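Side-chain contacts in uncharacterized protein (PDB 6SCE), which is a CRISPR-defence DNA nuclease of type III systems that is switched on when cyclic oligoadenylate binds to it: residues Glu111-Leu116 against Ser381-Met386; Pro286-Gly291 against Val365-Arg370. One frame throughout, in Å; residues are numbered along the deposited sequence.

Interaction 1. Residues Glu111-Leu116 against Ser381-Met386; sequences EGHRAL and SGTTAM. With nucleotides of chain B.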
ATOM      1  N   GLU A 111      14.125  -3.842  11.684  1.00 26.85           N
ATOM      2  CA  GLU A 111      12.689  -3.775  11.810  1.00 26.75           C
ATOM      3  C   GLU A 111      12.306  -2.489  12.534  1.00 29.73           C
ATOM      4  O   GLU A 111      12.590  -2.333  13.722  1.00 27.40           O
ATOM      5  CB  GLU A 111      12.262  -5.055  12.539  1.00 31.25           C
ATOM      6  CG  GLU A 111      10.943  -5.012  13.260  1.00 34.67           C
ATOM      7  CD  GLU A 111       9.817  -4.462  12.421  1.00 40.81           C
ATOM      8  OE1 GLU A 111       9.689  -4.909  11.215  1.00 31.62           O
ATOM      9  OE2 GLU A 111       9.084  -3.608  13.017  1.00 31.52           O
ATOM     10  N   GLY A 112      11.690  -1.555  11.811  1.00 28.65           N
ATOM     11  CA  GLY A 112      11.339  -0.256  12.366  1.00 27.70           C
ATOM     12  C   GLY A 112       9.908   0.147  12.158  1.00 27.26           C
ATOM     13  O   GLY A 112       9.605   1.337  11.934  1.00 30.02           O
ATOM     14  N   HIS A 113       9.011  -0.817  12.260  1.00 26.76           N
ATOM     15  CA  HIS A 113       7.657  -0.583  11.893  1.00 28.03           C
ATOM     16  C   HIS A 113       6.718  -0.262  13.058  1.00 32.67           C
ATOM     17  O   HIS A 113       5.530  -0.106  12.842  1.00 34.20           O
ATOM     18  CB  HIS A 113       7.149  -1.773  11.100  1.00 30.04           C
ATOM     19  CG  HIS A 113       7.807  -1.912   9.757  1.00 26.90           C
ATOM     20  ND1 HIS A 113       8.764  -2.857   9.493  1.00 29.85           N
ATOM     21  CD2 HIS A 113       7.616  -1.232   8.606  1.00 27.92           C
ATOM     22  CE1 HIS A 113       9.148  -2.749   8.229  1.00 29.11           C
ATOM     23  NE2 HIS A 113       8.466  -1.772   7.673  1.00 27.25           N
ATOM     24  N   ARG A 114       7.235  -0.161  14.277  1.00 28.83           N
ATOM     25  CA  ARG A 114       6.402   0.300  15.398  1.00 30.51           C
ATOM     26  C   ARG A 114       6.680   1.778  15.725  1.00 28.01           C
ATOM     27  O   ARG A 114       7.812   2.167  16.028  1.00 27.09           O
ATOM     28  CB  ARG A 114       6.641  -0.605  16.616  1.00 32.07           C
ATOM     29  CG  ARG A 114       5.991  -0.117  17.921  1.00 33.30           C
ATOM     30  CD  ARG A 114       4.479  -0.015  17.908  1.00 30.83           C
ATOM     31  NE  ARG A 114       3.717  -1.257  17.702  1.00 29.81           N
ATOM     32  CZ  ARG A 114       3.512  -2.229  18.586  1.00 32.61           C
ATOM     33  NH1 ARG A 114       4.050  -2.195  19.810  1.00 33.45           N
ATOM     34  NH2 ARG A 114       2.750  -3.258  18.242  1.00 31.32           N
ATOM     35  N   ALA A 115       5.647   2.599  15.607  1.00 28.32           N
ATOM     36  CA  ALA A 115       5.742   4.025  15.843  1.00 30.61           C
ATOM     37  C   ALA A 115       6.284   4.330  17.223  1.00 30.66           C
ATOM     38  O   ALA A 115       5.941   3.640  18.190  1.00 30.30           O
ATOM     39  CB  ALA A 115       4.367   4.692  15.673  1.00 34.41           C
ATOM     40  N   LEU A 116       7.153   5.333  17.261  1.00 28.66           N
ATOM     41  CA  LEU A 116       7.826   5.843  18.439  1.00 33.11           C
ATOM     42  C   LEU A 116       8.829   4.911  19.096  1.00 35.20           C
ATOM     43  O   LEU A 116       9.331   5.214  20.178  1.00 36.99           O
ATOM     44  CB  LEU A 116       6.806   6.346  19.483  1.00 36.25           C
ATOM     45  CG  LEU A 116       5.973   7.552  19.084  1.00 38.60           C
ATOM     46  CD1 LEU A 116       5.094   7.956  20.261  1.00 40.47           C
ATOM     47  CD2 LEU A 116       6.828   8.717  18.654  1.00 37.09           C
ATOM     48  N   SER A 381       2.459 -10.465   2.939  1.00 26.20           N
ATOM     49  CA  SER A 381       1.978  -9.486   3.914  1.00 25.01           C
ATOM     50  C   SER A 381       2.765  -9.528   5.227  1.00 25.20           C
ATOM     51  O   SER A 381       3.532 -10.446   5.521  1.00 24.74           O
ATOM     52  CB  SER A 381       0.488  -9.691   4.165  1.00 26.56           C
ATOM     53  OG  SER A 381      -0.241  -9.747   2.944  1.00 27.43           O
ATOM     54  N   GLY A 382       2.510  -8.496   6.026  1.00 25.86           N
ATOM     55  CA  GLY A 382       3.278  -8.216   7.194  1.00 25.17           C
ATOM     56  C   GLY A 382       4.646  -7.688   6.831  1.00 25.42           C
ATOM     57  O   GLY A 382       5.038  -7.595   5.653  1.00 25.74           O
ATOM     58  N   THR A 383       5.403  -7.386   7.869  1.00 24.46           N
ATOM     59  CA  THR A 383       6.787  -6.977   7.756  1.00 23.45           C
ATOM     60  C   THR A 383       7.637  -8.172   7.350  1.00 22.88           C
ATOM     61  O   THR A 383       7.174  -9.306   7.374  1.00 24.12           O
ATOM     62  CB  THR A 383       7.295  -6.462   9.109  1.00 24.35           C
ATOM     63  OG1 THR A 383       7.251  -7.548  10.035  1.00 24.04           O
ATOM     64  CG2 THR A 383       6.447  -5.289   9.585  1.00 25.48           C
ATOM     65  N   THR A 384       8.891  -7.952   6.993  1.00 22.50           N
ATOM     66  CA  THR A 384       9.768  -9.075   6.636  1.00 23.28           C
ATOM     67  C   THR A 384       9.941 -10.047   7.804  1.00 25.98           C
ATOM     68  O   THR A 384       9.899 -11.264   7.615  1.00 25.40           O
ATOM     69  CB  THR A 384      11.127  -8.601   6.085  1.00 25.24           C
ATOM     70  OG1 THR A 384      10.890  -7.694   5.001  1.00 25.62           O
ATOM     71  CG2 THR A 384      11.930  -9.727   5.591  1.00 26.01           C
ATOM     72  N   ALA A 385      10.041  -9.504   9.021  1.00 24.10           N
ATOM     73  CA  ALA A 385      10.066 -10.318  10.219  1.00 25.02           C
ATOM     74  C   ALA A 385       8.876 -11.242  10.308  1.00 23.94           C
ATOM     75  O   ALA A 385       9.071 -12.438  10.557  1.00 26.04           O
ATOM     76  CB  ALA A 385      10.166  -9.449  11.474  1.00 25.36           C
HETATM   77  N   MSE A 386       7.680 -10.718  10.066  1.00 24.62           N
HETATM   78  CA  MSE A 386       6.459 -11.503  10.194  1.00 24.06           C
HETATM   79  C   MSE A 386       6.357 -12.571   9.135  1.00 25.75           C
HETATM   80  O   MSE A 386       6.008 -13.720   9.404  1.00 25.11           O
HETATM   81  CB  MSE A 386       5.260 -10.595  10.191  1.00 25.24           C
HETATM   82  CG  MSE A 386       5.173  -9.645  11.393  1.00 24.85           C
HETATM   83 SE   MSE A 386       3.967  -8.157  11.152  1.00 26.43          SE
HETATM   84  CE  MSE A 386       2.310  -9.091  10.808  1.00 24.03           C
TER
ATOM     85  P     A B   3       9.291  -4.707   5.026  1.00 26.45           P
ATOM     86  OP1   A B   3      10.007  -5.481   6.120  1.00 23.87           O
ATOM     87  OP2   A B   3       9.683  -5.141   3.640  1.00 27.62           O
ATOM     88  O5'   A B   3       7.726  -4.845   5.236  1.00 25.07           O
ATOM     89  C5'   A B   3       6.764  -4.016   4.569  1.00 27.44           C
ATOM     90  C4'   A B   3       5.397  -4.545   4.940  1.00 26.31           C
ATOM     91  O4'   A B   3       5.178  -4.375   6.373  1.00 25.77           O
ATOM     92  C3'   A B   3       4.219  -3.874   4.244  1.00 23.64           C
ATOM     93  O3'   A B   3       3.404  -4.911   3.733  1.00 24.07           O
ATOM     94  C2'   A B   3       3.537  -3.101   5.384  1.00 25.10           C
ATOM     95  O2'   A B   3       2.151  -2.910   5.200  1.00 24.69           O
ATOM     96  C1'   A B   3       3.836  -4.012   6.568  1.00 24.92           C
ATOM     97  N9    A B   3       3.748  -3.354   7.851  1.00 28.50           N
ATOM     98  C8    A B   3       4.336  -2.161   8.199  1.00 29.33           C
ATOM     99  N7    A B   3       4.104  -1.838   9.456  1.00 29.41           N
ATOM    100  C5    A B   3       3.362  -2.895   9.956  1.00 28.52           C
ATOM    101  C6    A B   3       2.827  -3.147  11.235  1.00 29.27           C
ATOM    102  N6    A B   3       3.012  -2.331  12.269  1.00 31.99           N
ATOM    103  N1    A B   3       2.157  -4.311  11.401  1.00 27.40           N
ATOM    104  C2    A B   3       2.018  -5.138  10.357  1.00 29.23           C
ATOM    105  N3    A B   3       2.471  -5.004   9.104  1.00 28.27           N
ATOM    106  C4    A B   3       3.142  -3.843   8.976  1.00 28.12           C
ATOM    107  P     A B   2      12.308  -1.454   0.407  1.00 22.38           P
ATOM    108  OP1   A B   2      11.998  -0.066  -0.057  1.00 22.57           O
ATOM    109  OP2   A B   2      13.710  -2.003   0.402  1.00 21.84           O
ATOM    110  O5'   A B   2      11.754  -1.576   1.908  1.00 22.76           O
ATOM    111  C5'   A B   2      12.132  -2.735   2.688  1.00 23.16           C
ATOM    112  C4'   A B   2      11.549  -2.614   4.073  1.00 23.20           C
ATOM    113  O4'   A B   2      12.190  -1.498   4.748  1.00 24.31           O
ATOM    114  C3'   A B   2      10.049  -2.363   4.148  1.00 24.23           C
ATOM    115  O3'   A B   2       9.448  -3.124   5.194  1.00 25.21           O
ATOM    116  C2'   A B   2       9.962  -0.878   4.490  1.00 25.79           C
ATOM    117  O2'   A B   2       8.802  -0.562   5.228  1.00 25.63           O
ATOM    118  C1'   A B   2      11.205  -0.700   5.350  1.00 25.00           C
ATOM    119  N9    A B   2      11.678   0.666   5.470  1.00 23.37           N
ATOM    120  C8    A B   2      11.407   1.725   4.634  1.00 23.26           C
ATOM    121  N7    A B   2      11.935   2.845   5.059  1.00 23.45           N
ATOM    122  C5    A B   2      12.570   2.514   6.246  1.00 22.67           C
ATOM    123  C6    A B   2      13.301   3.274   7.180  1.00 24.40           C
ATOM    124  N6    A B   2      13.455   4.594   7.100  1.00 23.72           N
ATOM    125  N1    A B   2      13.836   2.613   8.234  1.00 23.18           N
ATOM    126  C2    A B   2      13.585   1.302   8.356  1.00 24.13           C
ATOM    127  N3    A B   2      12.904   0.486   7.551  1.00 23.25           N
ATOM    128  C4    A B   2      12.412   1.168   6.507  1.00 24.39           C
TER
HETATM  129  O   HOH W   1      10.739  -6.639   9.818  1.00 29.54           O
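At the cyclic oligoadenylate site, loop 111-116, touching A2 and A3 of chain B, meets a helix start that touches A3. Thr383 CG2 lies 3.4 Å from His113 ND1, the two side chains running past each other in opposite directions; Thr383 CB lies 3.5 Å from Glu111 OE1, those side chains crossing at about a right angle. His113 CG stands beside its backbone N, anti to the carbonyl carbon (chi1 -68°), which puts the ring between Glu111 and the nucleotides. A nearly straight bond from His113 ND1 to Glu111 OE1 (2.8 Å, 173°), in the ring plane, sets the imidazole's rotation. His113 NE2 pairs with O2' of A2 (2.7 Å), while O4' of A3 lies over one ring face. An alanine in place of His113 would probably leave Glu111 OE1 without its ring donor and O2' of A2 without NE2. Water 1 joins Glu111 OE1 to Ala385 N. Thr384 holds OP1 of A3 twice, through its backbone N (2.8 Å) and OG1 (2.6 Å). Thr383, the N-cap, accepts from Met386 N at OG1, which is also bonded to Pro351 O. Strand 105-111 leads into the histidine loop, helix 384-393 starts at the phosphate, and helix 90-100 packs on Thr384.

Interaction 2. Residues Pro286-Gly291 against Val365-Arg370; sequences PLPQEG and VEEALR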
ATOM      1  N   PRO A 286      -6.609 -22.532  17.309  1.00 36.88           N
ATOM      2  CA  PRO A 286      -7.255 -23.857  17.231  1.00 37.88           C
ATOM      3  C   PRO A 286      -6.658 -24.663  16.102  1.00 40.86           C
ATOM      4  O   PRO A 286      -6.357 -24.090  15.040  1.00 38.34           O
ATOM      5  CB  PRO A 286      -8.723 -23.536  16.890  1.00 38.45           C
ATOM      6  CG  PRO A 286      -8.914 -22.101  17.215  1.00 40.10           C
ATOM      7  CD  PRO A 286      -7.565 -21.423  17.162  1.00 36.63           C
ATOM      8  N   LEU A 287      -6.492 -25.968  16.316  1.00 38.40           N
ATOM      9  CA  LEU A 287      -5.986 -26.865  15.283  1.00 40.94           C
ATOM     10  C   LEU A 287      -7.003 -26.939  14.155  1.00 38.39           C
ATOM     11  O   LEU A 287      -8.200 -26.732  14.382  1.00 40.60           O
ATOM     12  CB  LEU A 287      -5.679 -28.267  15.847  1.00 42.76           C
ATOM     13  CG  LEU A 287      -4.512 -28.341  16.846  1.00 45.86           C
ATOM     14  CD1 LEU A 287      -4.195 -29.783  17.212  1.00 46.52           C
ATOM     15  CD2 LEU A 287      -3.250 -27.663  16.302  1.00 44.06           C
ATOM     16  N   PRO A 288      -6.526 -27.133  12.921  1.00 38.34           N
ATOM     17  CA  PRO A 288      -7.416 -27.165  11.789  1.00 40.40           C
ATOM     18  C   PRO A 288      -8.202 -28.466  11.729  1.00 42.57           C
ATOM     19  O   PRO A 288      -7.677 -29.512  12.086  1.00 41.40           O
ATOM     20  CB  PRO A 288      -6.467 -27.082  10.598  1.00 39.70           C
ATOM     21  CG  PRO A 288      -5.201 -27.657  11.094  1.00 39.61           C
ATOM     22  CD  PRO A 288      -5.119 -27.232  12.517  1.00 39.77           C
ATOM     23  N   GLN A 289      -9.442 -28.373  11.283  1.00 44.51           N
ATOM     24  CA  GLN A 289     -10.312 -29.539  11.120  1.00 49.11           C
ATOM     25  C   GLN A 289     -10.604 -29.871   9.664  1.00 49.71           C
ATOM     26  O   GLN A 289     -11.010 -30.989   9.357  1.00 52.09           O
ATOM     27  CB  GLN A 289     -11.621 -29.305  11.862  1.00 53.72           C
ATOM     28  CG  GLN A 289     -11.419 -29.178  13.355  1.00 59.24           C
ATOM     29  CD  GLN A 289     -12.689 -29.412  14.122  1.00 68.00           C
ATOM     30  OE1 GLN A 289     -12.860 -30.464  14.744  1.00 71.73           O
ATOM     31  NE2 GLN A 289     -13.603 -28.441  14.068  1.00 70.33           N
ATOM     32  N   GLU A 290     -10.362 -28.923   8.765  1.00 47.43           N
ATOM     33  CA  GLU A 290     -10.856 -29.002   7.401  1.00 50.35           C
ATOM     34  C   GLU A 290      -9.887 -28.263   6.479  1.00 47.93           C
ATOM     35  O   GLU A 290      -9.439 -27.181   6.818  1.00 49.98           O
ATOM     36  CB  GLU A 290     -12.214 -28.314   7.373  1.00 56.94           C
ATOM     37  CG  GLU A 290     -13.220 -28.896   6.410  1.00 64.81           C
ATOM     38  CD  GLU A 290     -14.591 -28.271   6.567  1.00 65.93           C
ATOM     39  OE1 GLU A 290     -14.745 -27.327   7.376  1.00 68.25           O
ATOM     40  OE2 GLU A 290     -15.514 -28.732   5.874  1.00 75.04           O
ATOM     41  N   GLY A 291      -9.546 -28.859   5.345  1.00 41.15           N
ATOM     42  CA  GLY A 291      -8.708 -28.219   4.347  1.00 42.97           C
ATOM     43  C   GLY A 291      -9.499 -27.798   3.128  1.00 41.35           C
ATOM     44  O   GLY A 291     -10.660 -28.198   2.986  1.00 41.03           O
ATOM     45  N   VAL A 365       0.398 -25.943  11.049  1.00 33.24           N
ATOM     46  CA  VAL A 365       1.002 -26.579   9.898  1.00 33.86           C
ATOM     47  C   VAL A 365       1.177 -28.091  10.129  1.00 37.18           C
ATOM     48  O   VAL A 365       0.808 -28.903   9.283  1.00 36.45           O
ATOM     49  CB  VAL A 365       2.366 -25.938   9.590  1.00 33.53           C
ATOM     50  CG1 VAL A 365       3.134 -26.708   8.524  1.00 35.15           C
ATOM     51  CG2 VAL A 365       2.164 -24.498   9.158  1.00 33.27           C
ATOM     52  N   GLU A 366       1.744 -28.444  11.265  1.00 40.03           N
ATOM     53  CA  GLU A 366       2.065 -29.842  11.541  1.00 45.95           C
ATOM     54  C   GLU A 366       0.796 -30.691  11.603  1.00 44.44           C
ATOM     55  O   GLU A 366       0.747 -31.755  10.998  1.00 41.89           O
ATOM     56  CB  GLU A 366       2.939 -29.980  12.794  1.00 47.16           C
ATOM     57  CG  GLU A 366       4.402 -29.673  12.464  1.00 55.89           C
ATOM     58  CD  GLU A 366       5.283 -29.374  13.668  1.00 59.19           C
ATOM     59  OE1 GLU A 366       4.894 -29.702  14.808  1.00 59.26           O
ATOM     60  OE2 GLU A 366       6.374 -28.800  13.455  1.00 63.15           O
ATOM     61  N   GLU A 367      -0.230 -30.191  12.282  1.00 42.59           N
ATOM     62  CA  GLU A 367      -1.521 -30.871  12.320  1.00 41.70           C
ATOM     63  C   GLU A 367      -2.138 -30.967  10.927  1.00 44.32           C
ATOM     64  O   GLU A 367      -2.624 -32.024  10.533  1.00 44.16           O
ATOM     65  CB  GLU A 367      -2.453 -30.194  13.321  1.00 40.81           C
ATOM     66  CG  GLU A 367      -3.850 -30.784  13.417  1.00 45.00           C
ATOM     67  CD  GLU A 367      -3.898 -32.179  14.034  1.00 46.55           C
ATOM     68  OE1 GLU A 367      -2.875 -32.668  14.530  1.00 47.49           O
ATOM     69  OE2 GLU A 367      -4.985 -32.784  14.008  1.00 50.83           O
ATOM     70  N   ALA A 368      -2.087 -29.886  10.152  1.00 41.42           N
ATOM     71  CA  ALA A 368      -2.630 -29.912   8.807  1.00 41.38           C
ATOM     72  C   ALA A 368      -1.971 -30.963   7.930  1.00 42.51           C
ATOM     73  O   ALA A 368      -2.665 -31.679   7.181  1.00 46.19           O
ATOM     74  CB  ALA A 368      -2.507 -28.549   8.152  1.00 42.16           C
ATOM     75  N   LEU A 369      -0.649 -31.063   8.013  1.00 43.47           N
ATOM     76  CA  LEU A 369       0.101 -31.998   7.185  1.00 47.37           C
ATOM     77  C   LEU A 369      -0.126 -33.444   7.630  1.00 49.22           C
ATOM     78  O   LEU A 369      -0.099 -34.364   6.816  1.00 53.30           O
ATOM     79  CB  LEU A 369       1.599 -31.660   7.199  1.00 47.83           C
ATOM     80  CG  LEU A 369       1.957 -30.341   6.486  1.00 47.84           C
ATOM     81  CD1 LEU A 369       3.447 -30.079   6.647  1.00 47.59           C
ATOM     82  CD2 LEU A 369       1.540 -30.324   5.013  1.00 48.68           C
ATOM     83  N   ARG A 370      -0.367 -33.628   8.915  1.00 53.02           N
ATOM     84  CA  ARG A 370      -0.682 -34.936   9.485  1.00 56.57           C
ATOM     85  C   ARG A 370      -2.015 -35.448   8.932  1.00 55.94           C
ATOM     86  O   ARG A 370      -2.137 -36.605   8.507  1.00 50.20           O
ATOM     87  CB  ARG A 370      -0.755 -34.770  11.001  1.00 58.86           C
ATOM     88  CG  ARG A 370      -0.944 -36.028  11.828  1.00 64.71           C
ATOM     89  CD  ARG A 370      -0.733 -35.703  13.308  1.00 65.85           C
ATOM     90  NE  ARG A 370       0.593 -35.110  13.533  1.00 67.65           N
ATOM     91  CZ  ARG A 370       0.849 -33.906  14.062  1.00 69.04           C
ATOM     92  NH1 ARG A 370       2.116 -33.508  14.188  1.00 69.43           N
ATOM     93  NH2 ARG A 370      -0.122 -33.096  14.484  1.00 67.37           N
TER
HETATM   94  O   HOH W   2      -7.391 -31.350  14.032  1.00 63.40           O
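Water 2 bridges the two segments, donating to Pro288 O (2.7 Å) and to Glu367 OE2 (2.8 Å), the polar link across an otherwise apolar contact. The other carboxylate oxygen of Glu367, OE1, takes a salt bridge from Arg370 NH2 (2.8 Å), one turn further along the helix. OE1 lies in the guanidinium plane; with the water on OE2, both carboxylate oxygens are held. Glu367 reaches this place because CG stands anti to the backbone N (chi1 178°) and the chain then bends at chi2, laying its methylenes against the loop. Leu287 CD1 and Pro288 CD both touch Glu367 CG, each at 3.9 Å. Leu287 crosses the glutamate at about a right angle, with CD2 near CB and CD1 near the carboxylate carbon. Beside it, Pro288 CG lies 4.1 Å from Ala368 CB. The contact is plain packing, about 19 Å from the bound nucleotides at the nearest atom. It sets the loop that leads into strand 293-297 against the C-terminal end of helix 354-370; Pro288 and Ala368 both pack on Leu293 of that strand, and Ala368 also touches Val375 of strand 375-378.

How the interactions relate
Interactions 1 and 2 have centres about 28 Å apart, with nearest atoms about 11 Å apart, and do not touch. Along the chain interaction 2 is nested within interaction 1, since 286-291 and 365-370 both fall between 111-116 and 381-386. Both involve segments flanking strands of the seven-stranded sheet that contains 293-297 and 375-378: residues 286-291 enter the first, helix 354-370 leads to the second, and residues 381-386 follow it into helix 384-393. Interaction 1 pairs that sheet's ligand end with the loop after strand 105-111 of another seven-stranded sheet, so the two similarly ordered domains, probably CARF-like, share the activator, whereas interaction 2 packs one of them internally, farther from the chain's centre.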